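Aldehyde dehydrogenase (Burkholderia cenocepacia, PDB 4O6R) probably oxidises aldehydes to carboxylic acids with NAD(P)+ as cofactor, and binds AMP in a nucleotide pocket. Local coordinates at residues Val30-Ile39 with Glu94-Ile102; Phe309-Asn320 with Leu366-Ile376. One frame throughout, in Å; residues are numbered along the deposited sequence. Where two conformers were deposited one is given.

Contact 1. Residues Val30-Ile39 with Glu94-Ile102; sequences VLNPHDGSVI and ESLDTGHPI
The carboxamide of N32 meets L96 with both of its polar atoms: ND2 of N32 lies 3.7 Å from CD1 of L96, while OD1 of N32 comes within 3.4 Å of the carbonyl O of L96, two acceptors together. CG anti to the backbone N (chi1 -179°) carries the group across L96. The same OD1 takes the backbone NH of H34 from 44° out of the carbonyl plane, closing an Asx turn, and a water lies within bonding reach of N32 OD1 and S95 O, though it cannot serve every acceptor nearby. The second flat group, the carboxylate of D97, is divided: its OD1 sits 3.1 Å from CG1 of V30, while OD2 is bonded to the backbone NH of L187. Following N32, CD of P33 rests 3.5 Å from L96 O and CG of P33 lies 3.5 Å from the backbone N of G99. I39 and L96 extend tip to tip, CG2 of I39 3.9 Å from CD2 of L96. The antiparallel hairpin 27-32/37-43 thus packs across the C-terminal end of helix 87-98, the local axes 99° apart. Chemically, van der Waals contact, largely carbon against oxygen, with one apolar pair and probable water bridging, joins the two parts rather than direct hydrogen bonds.

Contact 2. Residues Phe309-Asn320 with Leu366-Ile376; sequences FVALASSIRIGN and LANGYYVRPTI
CD1 of I376 enters a tight nook on helix 302-315, where F309, V310 and A313 meet it together. CE2 of F309 lies 3.6 Å away from that methyl, CB of A313 3.7 Å and CG2 of V310 3.8 Å. The extended chain of I376 explains the reach: CG1 is anti to the carbonyl carbon (chi1 -62°) and chi2 is near 170°, which carries CD1 out from strand 375-378 to the helix. V396 and V398 of the adjoining strand 395-401 also touch I376. Two residues earlier, the P374 ring packs beside the last helical turn, its CG 3.6 Å from the carbonyl O of A313 and 4.1 Å from CD1 of I316, with F282 touching A313, I316 and P374.

Beyond the helix the fit changes character. I318 slides past Y371 in the opposite sense, its CG2 3.5 Å from CD1 of the ring, and its CD1 meets CD of the P374 ring at 3.7 Å; because I318 was modelled in two conformers, these contacts are less certain than those of I376. CD1 of L366 lies 4.2 Å above the plane of the Y371 ring, over its centre, whereas the carbonyl O of G319 comes to the ring edge. Y371 OH and G319 O are joined by a weak, unsettled bond, since H34 is the hydroxyl's stronger partner. R373 and N320 occupy the partly exposed margin. R373, likewise modelled twice, adds mainly the aliphatic start of its side chain. On the far side of helix 302-315, OG of S315 bonds to R496 of the second subunit.

The chemistry is therefore graded: hydrocarbon cohesion secures the helix to the seven-stranded sheet, while the loop end combines I318, L366 and the Y371 ring, whose hydroxyl is shared between H34 and, weakly, G319 O.

Contacts 1 and 2 are successive along the chain, contact 1 closing before contact 2 opens, and their centres lie about 17 Å apart on the same side of the chain's centre. They nonetheless touch directly at the hairpin turn. ND1 of H34 in contact 1 lies 2.7 Å from OH of Y371 in contact 2, a probable hydrogen bond, and the carbonyl O of P33 stands 3.0 Å from the backbone N of Y370, again probably bonded. Contact 1 is nearer the nucleotide pocket, with the D97 side chain about 12 Å from bound AMP and that of V30 about 7 Å from the side chain of E183, an AMP-binding residue. Contact 2 lies away from the annotated sites.

Contact 1. Residues Val30-Ile39 with Glu94-Ile102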
loop_
_atom_site.group_PDB
_atom_site.type_symbol
_atom_site.label_atom_id
_atom_site.label_comp_id
_atom_site.label_asym_id
_atom_site.label_seq_id
_atom_site.Cartn_x
_atom_site.Cartn_y
_atom_site.Cartn_z
ATOM N N VAL A 30 -15.841 -10.016 -42.647
ATOM C CA VAL A 30 -16.273 -9.134 -41.570
ATOM C C VAL A 30 -17.490 -8.403 -42.072
ATOM O O VAL A 30 -17.439 -7.760 -43.121
ATOM C CB VAL A 30 -15.202 -8.125 -41.175
ATOM C CG1 VAL A 30 -15.726 -7.180 -40.089
ATOM C CG2 VAL A 30 -13.962 -8.876 -40.693
ATOM N N LEU A 31 -18.579 -8.522 -41.330
ATOM C CA LEU A 31 -19.867 -8.005 -41.763
ATOM C C LEU A 31 -20.226 -6.692 -41.064
ATOM O O LEU A 31 -19.834 -6.445 -39.895
ATOM C CB LEU A 31 -20.985 -9.049 -41.579
ATOM C CG LEU A 31 -20.744 -10.431 -42.204
ATOM C CD1 LEU A 31 -21.958 -11.331 -42.041
ATOM C CD2 LEU A 31 -20.411 -10.257 -43.673
ATOM N N ASN A 32 -20.963 -5.869 -41.796
ATOM C CA ASN A 32 -21.599 -4.686 -41.264
ATOM C C ASN A 32 -22.979 -5.080 -40.746
ATOM O O ASN A 32 -23.838 -5.446 -41.530
ATOM C CB ASN A 32 -21.741 -3.647 -42.374
ATOM C CG ASN A 32 -22.386 -2.354 -41.896
ATOM O OD1 ASN A 32 -22.961 -2.288 -40.809
ATOM N ND2 ASN A 32 -22.264 -1.300 -42.717
ATOM N N PRO A 33 -23.206 -4.995 -39.427
ATOM C CA PRO A 33 -24.515 -5.379 -38.871
ATOM C C PRO A 33 -25.702 -4.484 -39.236
ATOM O O PRO A 33 -26.845 -4.885 -39.033
ATOM C CB PRO A 33 -24.270 -5.394 -37.380
ATOM C CG PRO A 33 -23.157 -4.424 -37.170
ATOM C CD PRO A 33 -22.315 -4.423 -38.412
ATOM N N HIS A 34 -25.472 -3.325 -39.841
ATOM C CA HIS A 34 -26.585 -2.515 -40.356
ATOM C C HIS A 34 -27.297 -3.157 -41.544
ATOM O O HIS A 34 -28.527 -3.032 -41.706
ATOM C CB HIS A 34 -26.112 -1.098 -40.701
ATOM C CG HIS A 34 -27.083 -0.318 -41.521
ATOM N ND1 HIS A 34 -28.271 0.153 -41.011
ATOM C CD2 HIS A 34 -27.045 0.075 -42.818
ATOM C CE1 HIS A 34 -28.930 0.798 -41.961
ATOM N NE2 HIS A 34 -28.210 0.761 -43.066
ATOM N N ASP A 35 -26.525 -3.842 -42.380
ATOM C CA ASP A 35 -27.076 -4.406 -43.620
ATOM C C ASP A 35 -26.565 -5.771 -44.048
ATOM O O ASP A 35 -26.906 -6.225 -45.124
ATOM C CB ASP A 35 -26.898 -3.415 -44.771
ATOM C CG ASP A 35 -25.453 -3.082 -45.053
ATOM O OD1 ASP A 35 -24.556 -3.748 -44.524
ATOM O OD2 ASP A 35 -25.222 -2.102 -45.804
ATOM N N GLY A 36 -25.752 -6.421 -43.233
ATOM C CA GLY A 36 -25.230 -7.744 -43.549
ATOM C C GLY A 36 -24.183 -7.749 -44.643
ATOM O O GLY A 36 -23.800 -8.816 -45.134
ATOM N N SER A 37 -23.706 -6.577 -45.038
ATOM C CA SER A 37 -22.778 -6.487 -46.172
ATOM C C SER A 37 -21.372 -6.794 -45.666
ATOM O O SER A 37 -21.078 -6.685 -44.476
ATOM C CB SER A 37 -22.860 -5.108 -46.855
ATOM O OG SER A 37 -22.372 -4.090 -46.002
ATOM N N VAL A 38 -20.511 -7.203 -46.592
ATOM C CA VAL A 38 -19.130 -7.504 -46.278
ATOM C C VAL A 38 -18.314 -6.226 -46.295
ATOM O O VAL A 38 -18.169 -5.606 -47.333
ATOM C CB VAL A 38 -18.538 -8.481 -47.301
ATOM C CG1 VAL A 38 -17.061 -8.731 -47.019
ATOM C CG2 VAL A 38 -19.345 -9.772 -47.276
ATOM N N ILE A 39 -17.764 -5.856 -45.150
ATOM C CA ILE A 39 -16.879 -4.710 -45.060
ATOM C C ILE A 39 -15.570 -5.078 -45.743
ATOM O O ILE A 39 -15.103 -4.383 -46.620
ATOM C CB ILE A 39 -16.633 -4.305 -43.593
ATOM C CG1 ILE A 39 -17.953 -3.889 -42.918
ATOM C CG2 ILE A 39 -15.625 -3.160 -43.496
ATOM C CD1 ILE A 39 -17.854 -3.830 -41.414
ATOM N N GLU A 94 -15.132 1.699 -35.621
ATOM C CA GLU A 94 -15.802 0.919 -34.567
ATOM C C GLU A 94 -17.310 0.786 -34.838
ATOM O O GLU A 94 -17.852 -0.324 -34.783
ATOM C CB GLU A 94 -15.528 1.536 -33.169
ATOM C CG GLU A 94 -16.042 0.727 -31.970
ATOM C CD GLU A 94 -15.241 -0.532 -31.655
ATOM O OE1 GLU A 94 -14.561 -1.086 -32.541
ATOM O OE2 GLU A 94 -15.323 -1.024 -30.495
ATOM N N SER A 95 -17.978 1.897 -35.163
ATOM C CA SER A 95 -19.411 1.876 -35.505
ATOM C C SER A 95 -19.730 1.010 -36.723
ATOM O O SER A 95 -20.734 0.317 -36.737
ATOM C CB SER A 95 -19.976 3.292 -35.720
ATOM O OG SER A 95 -19.996 4.006 -34.482
ATOM N N LEU A 96 -18.884 1.059 -37.735
ATOM C CA LEU A 96 -19.094 0.296 -38.960
ATOM C C LEU A 96 -19.100 -1.209 -38.670
ATOM O O LEU A 96 -19.950 -1.943 -39.173
ATOM C CB LEU A 96 -17.990 0.622 -39.961
ATOM C CG LEU A 96 -18.141 0.107 -41.382
ATOM C CD1 LEU A 96 -19.267 0.815 -42.120
ATOM C CD2 LEU A 96 -16.825 0.265 -42.144
ATOM N N ASP A 97 -18.163 -1.626 -37.833
ATOM C CA ASP A 97 -17.884 -3.024 -37.528
ATOM C C ASP A 97 -18.833 -3.594 -36.464
ATOM O O ASP A 97 -19.258 -4.738 -36.541
ATOM C CB ASP A 97 -16.428 -3.080 -37.006
ATOM C CG ASP A 97 -15.815 -4.452 -37.073
ATOM O OD1 ASP A 97 -16.440 -5.372 -37.650
ATOM O OD2 ASP A 97 -14.691 -4.595 -36.549
ATOM N N THR A 98 -19.156 -2.801 -35.460
ATOM C CA THR A 98 -19.889 -3.304 -34.301
ATOM C C THR A 98 -21.376 -3.005 -34.316
ATOM O O THR A 98 -22.130 -3.701 -33.668
ATOM C CB THR A 98 -19.383 -2.678 -33.007
ATOM O OG1 THR A 98 -19.583 -1.257 -33.054
ATOM C CG2 THR A 98 -17.946 -3.005 -32.804
ATOM N N GLY A 99 -21.779 -1.954 -35.035
ATOM C CA GLY A 99 -23.130 -1.452 -34.953
ATOM C C GLY A 99 -23.378 -0.420 -33.860
ATOM O O GLY A 99 -24.489 0.076 -33.756
ATOM N N HIS A 100 -22.395 -0.096 -33.033
ATOM C CA HIS A 100 -22.599 0.915 -32.010
ATOM C C HIS A 100 -22.956 2.215 -32.695
ATOM O O HIS A 100 -22.298 2.566 -33.669
ATOM C CB HIS A 100 -21.341 1.171 -31.226
ATOM C CG HIS A 100 -20.831 -0.014 -30.464
ATOM N ND1 HIS A 100 -19.718 0.058 -29.652
ATOM C CD2 HIS A 100 -21.234 -1.304 -30.436
ATOM C CE1 HIS A 100 -19.467 -1.131 -29.140
ATOM N NE2 HIS A 100 -20.384 -1.977 -29.586
ATOM N N PRO A 101 -23.979 2.932 -32.202
ATOM C CA PRO A 101 -24.246 4.270 -32.749
ATOM C C PRO A 101 -22.984 5.148 -32.740
ATOM O O PRO A 101 -22.227 5.163 -31.770
ATOM C CB PRO A 101 -25.301 4.828 -31.793
ATOM C CG PRO A 101 -26.054 3.599 -31.330
ATOM C CD PRO A 101 -25.025 2.512 -31.248
ATOM N N ILE A 102 -22.764 5.886 -33.814
ATOM C CA ILE A 102 -21.621 6.798 -33.911
ATOM C C ILE A 102 -21.561 7.760 -32.732
ATOM O O ILE A 102 -20.497 8.109 -32.266
ATOM C CB ILE A 102 -21.629 7.536 -35.282
ATOM C CG1 ILE A 102 -20.363 8.385 -35.500
ATOM C CG2 ILE A 102 -22.877 8.385 -35.432
ATOM C CD1 ILE A 102 -19.044 7.620 -35.549
HETATM O O HOH W 1 -18.542 -6.736 -37.839
HETATM O O HOH W 2 -22.666 -0.238 -38.920
#

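Contact 2. Residues Phe309-Asn320 with Leu366-Ile376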
loop_
_atom_site.group_PDB
_atom_site.type_symbol
_atom_site.label_atom_id
_atom_site.label_comp_id
_atom_site.label_asym_id
_atom_site.label_seq_id
_atom_site.Cartn_x
_atom_site.Cartn_y
_atom_site.Cartn_z
ATOM N N PHE A 309 -40.929 4.250 -17.860
ATOM C CA PHE A 309 -39.814 3.493 -18.435
ATOM C C PHE A 309 -40.159 2.854 -19.780
ATOM O O PHE A 309 -39.354 2.919 -20.730
ATOM C CB PHE A 309 -39.373 2.427 -17.435
ATOM C CG PHE A 309 -38.213 1.582 -17.884
ATOM C CD1 PHE A 309 -37.000 2.146 -18.184
ATOM C CD2 PHE A 309 -38.340 0.226 -17.948
ATOM C CE1 PHE A 309 -35.926 1.368 -18.593
ATOM C CE2 PHE A 309 -37.270 -0.577 -18.326
ATOM C CZ PHE A 309 -36.074 -0.011 -18.663
ATOM N N VAL A 310 -41.357 2.263 -19.864
ATOM C CA VAL A 310 -41.845 1.691 -21.122
ATOM C C VAL A 310 -41.994 2.800 -22.176
ATOM O O VAL A 310 -41.561 2.649 -23.308
ATOM C CB VAL A 310 -43.167 0.916 -20.923
ATOM C CG1 VAL A 310 -43.766 0.524 -22.249
ATOM C CG2 VAL A 310 -42.930 -0.349 -20.117
ATOM N N ALA A 311 -42.533 3.945 -21.782
ATOM C CA ALA A 311 -42.665 5.066 -22.720
ATOM C C ALA A 311 -41.323 5.505 -23.246
ATOM O O ALA A 311 -41.165 5.643 -24.445
ATOM C CB ALA A 311 -43.415 6.237 -22.104
ATOM N N LEU A 312 -40.340 5.674 -22.359
ATOM C CA LEU A 312 -38.992 6.075 -22.787
ATOM C C LEU A 312 -38.376 5.052 -23.755
ATOM O O LEU A 312 -37.833 5.408 -24.794
ATOM C CB LEU A 312 -38.083 6.244 -21.568
ATOM C CG LEU A 312 -36.620 6.578 -21.828
ATOM C CD1 LEU A 312 -36.522 7.826 -22.679
ATOM C CD2 LEU A 312 -35.927 6.740 -20.495
ATOM N N ALA A 313 -38.474 3.789 -23.390
ATOM C CA ALA A 313 -37.907 2.693 -24.184
ATOM C C ALA A 313 -38.514 2.643 -25.584
ATOM O O ALA A 313 -37.780 2.478 -26.577
ATOM C CB ALA A 313 -38.105 1.368 -23.480
ATOM N N SER A 314 -39.838 2.807 -25.664
ATOM C CA SER A 314 -40.549 2.757 -26.943
ATOM C C SER A 314 -40.117 3.890 -27.824
ATOM O O SER A 314 -40.247 3.789 -29.014
ATOM C CB SER A 314 -42.064 2.894 -26.761
ATOM O OG SER A 314 -42.569 1.703 -26.210
ATOM N N SER A 315 -39.664 4.985 -27.220
ATOM C CA SER A 315 -39.292 6.179 -27.945
ATOM C C SER A 315 -37.831 6.141 -28.483
ATOM O O SER A 315 -37.450 6.975 -29.281
ATOM C CB SER A 315 -39.482 7.408 -27.034
ATOM O OG SER A 315 -38.361 7.549 -26.155
ATOM N N ILE A 316 -37.017 5.204 -28.021
ATOM C CA ILE A 316 -35.619 5.187 -28.381
ATOM C C ILE A 316 -35.488 5.092 -29.897
ATOM O O ILE A 316 -36.146 4.280 -30.528
ATOM C CB ILE A 316 -34.872 4.037 -27.673
ATOM C CG1 ILE A 316 -34.748 4.334 -26.169
ATOM C CG2 ILE A 316 -33.501 3.807 -28.301
ATOM C CD1 ILE A 316 -34.193 3.197 -25.331
ATOM N N ARG A 317 -34.624 5.928 -30.470
ATOM C CA ARG A 317 -34.500 6.026 -31.928
ATOM C C ARG A 317 -33.549 4.964 -32.453
ATOM O O ARG A 317 -32.331 5.039 -32.231
ATOM C CB ARG A 317 -34.011 7.404 -32.316
ATOM C CG ARG A 317 -34.961 8.523 -31.885
ATOM C CD ARG A 317 -34.549 9.849 -32.488
ATOM N NE ARG A 317 -33.235 10.296 -32.004
ATOM C CZ ARG A 317 -33.026 11.058 -30.935
ATOM N NH1 ARG A 317 -34.027 11.461 -30.173
ATOM N NH2 ARG A 317 -31.802 11.408 -30.609
ATOM N N ILE A 318 -34.117 3.953 -33.102
ATOM C CA ILE A 318 -33.338 2.833 -33.630
ATOM C C ILE A 318 -33.007 3.120 -35.070
ATOM O O ILE A 318 -33.863 3.565 -35.823
ATOM C CB ILE A 318 -34.132 1.532 -33.616
ATOM C CG1 ILE A 318 -34.684 1.245 -32.216
ATOM C CG2 ILE A 318 -33.272 0.382 -34.143
ATOM C CD1 ILE A 318 -35.983 0.449 -32.261
ATOM N N GLY A 319 -31.782 2.847 -35.471
ATOM C CA GLY A 319 -31.412 3.070 -36.859
ATOM C C GLY A 319 -29.950 2.896 -37.202
ATOM O O GLY A 319 -29.202 2.278 -36.458
ATOM N N ASN A 320 -29.581 3.412 -38.378
ATOM C CA ASN A 320 -28.224 3.306 -38.897
ATOM C C ASN A 320 -27.215 3.851 -37.893
ATOM O O ASN A 320 -27.342 5.008 -37.478
ATOM C CB ASN A 320 -28.103 4.088 -40.205
ATOM C CG ASN A 320 -26.872 3.720 -40.990
ATOM O OD1 ASN A 320 -25.833 3.365 -40.434
ATOM N ND2 ASN A 320 -26.981 3.807 -42.312
ATOM N N LEU A 366 -34.029 -0.807 -42.474
ATOM C CA LEU A 366 -33.355 -1.633 -41.489
ATOM C C LEU A 366 -33.504 -3.147 -41.725
ATOM O O LEU A 366 -32.968 -3.951 -40.954
ATOM C CB LEU A 366 -33.904 -1.281 -40.095
ATOM C CG LEU A 366 -33.871 0.219 -39.722
ATOM C CD1 LEU A 366 -34.175 0.434 -38.242
ATOM C CD2 LEU A 366 -32.523 0.827 -40.081
ATOM N N ALA A 367 -34.201 -3.547 -42.790
ATOM C CA ALA A 367 -34.591 -4.956 -42.969
ATOM C C ALA A 367 -33.419 -5.935 -43.085
ATOM O O ALA A 367 -33.553 -7.101 -42.716
ATOM C CB ALA A 367 -35.509 -5.106 -44.184
ATOM N N ASN A 368 -32.268 -5.473 -43.573
ATOM C CA ASN A 368 -31.113 -6.350 -43.756
ATOM C C ASN A 368 -30.120 -6.325 -42.598
ATOM O O ASN A 368 -29.098 -7.002 -42.650
ATOM C CB ASN A 368 -30.404 -5.988 -45.039
ATOM C CG ASN A 368 -31.228 -6.307 -46.251
ATOM O OD1 ASN A 368 -31.334 -5.497 -47.149
ATOM N ND2 ASN A 368 -31.829 -7.480 -46.274
ATOM N N GLY A 369 -30.442 -5.570 -41.554
ATOM C CA GLY A 369 -29.603 -5.475 -40.383
ATOM C C GLY A 369 -30.142 -6.257 -39.207
ATOM O O GLY A 369 -31.311 -6.680 -39.204
ATOM N N TYR A 370 -29.305 -6.390 -38.174
ATOM C CA TYR A 370 -29.602 -7.287 -37.065
ATOM C C TYR A 370 -30.309 -6.537 -35.942
ATOM O O TYR A 370 -29.901 -6.578 -34.791
ATOM C CB TYR A 370 -28.331 -7.954 -36.578
ATOM C CG TYR A 370 -27.465 -8.498 -37.687
ATOM C CD1 TYR A 370 -28.013 -9.152 -38.789
ATOM C CD2 TYR A 370 -26.074 -8.381 -37.623
ATOM C CE1 TYR A 370 -27.190 -9.653 -39.805
ATOM C CE2 TYR A 370 -25.263 -8.867 -38.628
ATOM C CZ TYR A 370 -25.819 -9.513 -39.703
ATOM O OH TYR A 370 -24.994 -10.001 -40.667
ATOM N N TYR A 371 -31.419 -5.889 -36.302
ATOM C CA TYR A 371 -32.120 -4.970 -35.406
ATOM C C TYR A 371 -33.242 -5.608 -34.603
ATOM O O TYR A 371 -34.062 -6.389 -35.133
ATOM C CB TYR A 371 -32.729 -3.810 -36.192
ATOM C CG TYR A 371 -31.732 -2.836 -36.788
ATOM C CD1 TYR A 371 -31.250 -1.749 -36.036
ATOM C CD2 TYR A 371 -31.289 -2.978 -38.093
ATOM C CE1 TYR A 371 -30.341 -0.858 -36.578
ATOM C CE2 TYR A 371 -30.400 -2.070 -38.642
ATOM C CZ TYR A 371 -29.923 -1.026 -37.887
ATOM O OH TYR A 371 -29.050 -0.115 -38.449
ATOM N N VAL A 372 -33.299 -5.243 -33.331
ATOM C CA VAL A 372 -34.437 -5.568 -32.492
ATOM C C VAL A 372 -34.787 -4.361 -31.620
ATOM O O VAL A 372 -33.902 -3.609 -31.198
ATOM C CB VAL A 372 -34.182 -6.859 -31.684
ATOM C CG1 VAL A 372 -33.030 -6.714 -30.725
ATOM C CG2 VAL A 372 -35.429 -7.284 -30.934
ATOM N N ARG A 373 -36.070 -4.163 -31.368
ATOM C CA ARG A 373 -36.516 -3.048 -30.550
ATOM C C ARG A 373 -36.208 -3.288 -29.073
ATOM O O ARG A 373 -36.109 -4.425 -28.644
ATOM C CB ARG A 373 -38.016 -2.822 -30.710
ATOM C CG ARG A 373 -38.408 -2.388 -32.119
ATOM C CD ARG A 373 -39.909 -2.213 -32.250
ATOM N NE ARG A 373 -40.608 -3.343 -31.653
ATOM C CZ ARG A 373 -41.304 -4.259 -32.316
ATOM N NH1 ARG A 373 -41.854 -5.244 -31.616
ATOM N NH2 ARG A 373 -41.487 -4.190 -33.657
ATOM N N PRO A 374 -36.039 -2.207 -28.307
ATOM C CA PRO A 374 -35.880 -2.337 -26.857
ATOM C C PRO A 374 -37.044 -3.128 -26.301
ATOM O O PRO A 374 -38.199 -2.832 -26.618
ATOM C CB PRO A 374 -35.910 -0.888 -26.357
ATOM C CG PRO A 374 -35.465 -0.075 -27.523
ATOM C CD PRO A 374 -35.943 -0.806 -28.759
ATOM N N THR A 375 -36.731 -4.155 -25.530
ATOM C CA THR A 375 -37.707 -5.143 -25.101
ATOM C C THR A 375 -37.739 -5.196 -23.560
ATOM O O THR A 375 -36.693 -5.256 -22.913
ATOM C CB THR A 375 -37.359 -6.501 -25.705
ATOM O OG1 THR A 375 -37.384 -6.413 -27.138
ATOM C CG2 THR A 375 -38.327 -7.545 -25.283
ATOM N N ILE A 376 -38.946 -5.100 -23.012
ATOM C CA ILE A 376 -39.210 -5.129 -21.583
ATOM C C ILE A 376 -40.231 -6.225 -21.296
ATOM O O ILE A 376 -41.340 -6.185 -21.833
ATOM C CB ILE A 376 -39.767 -3.761 -21.109
ATOM C CG1 ILE A 376 -38.756 -2.655 -21.352
ATOM C CG2 ILE A 376 -40.132 -3.783 -19.619
ATOM C CD1 ILE A 376 -39.348 -1.275 -21.134
#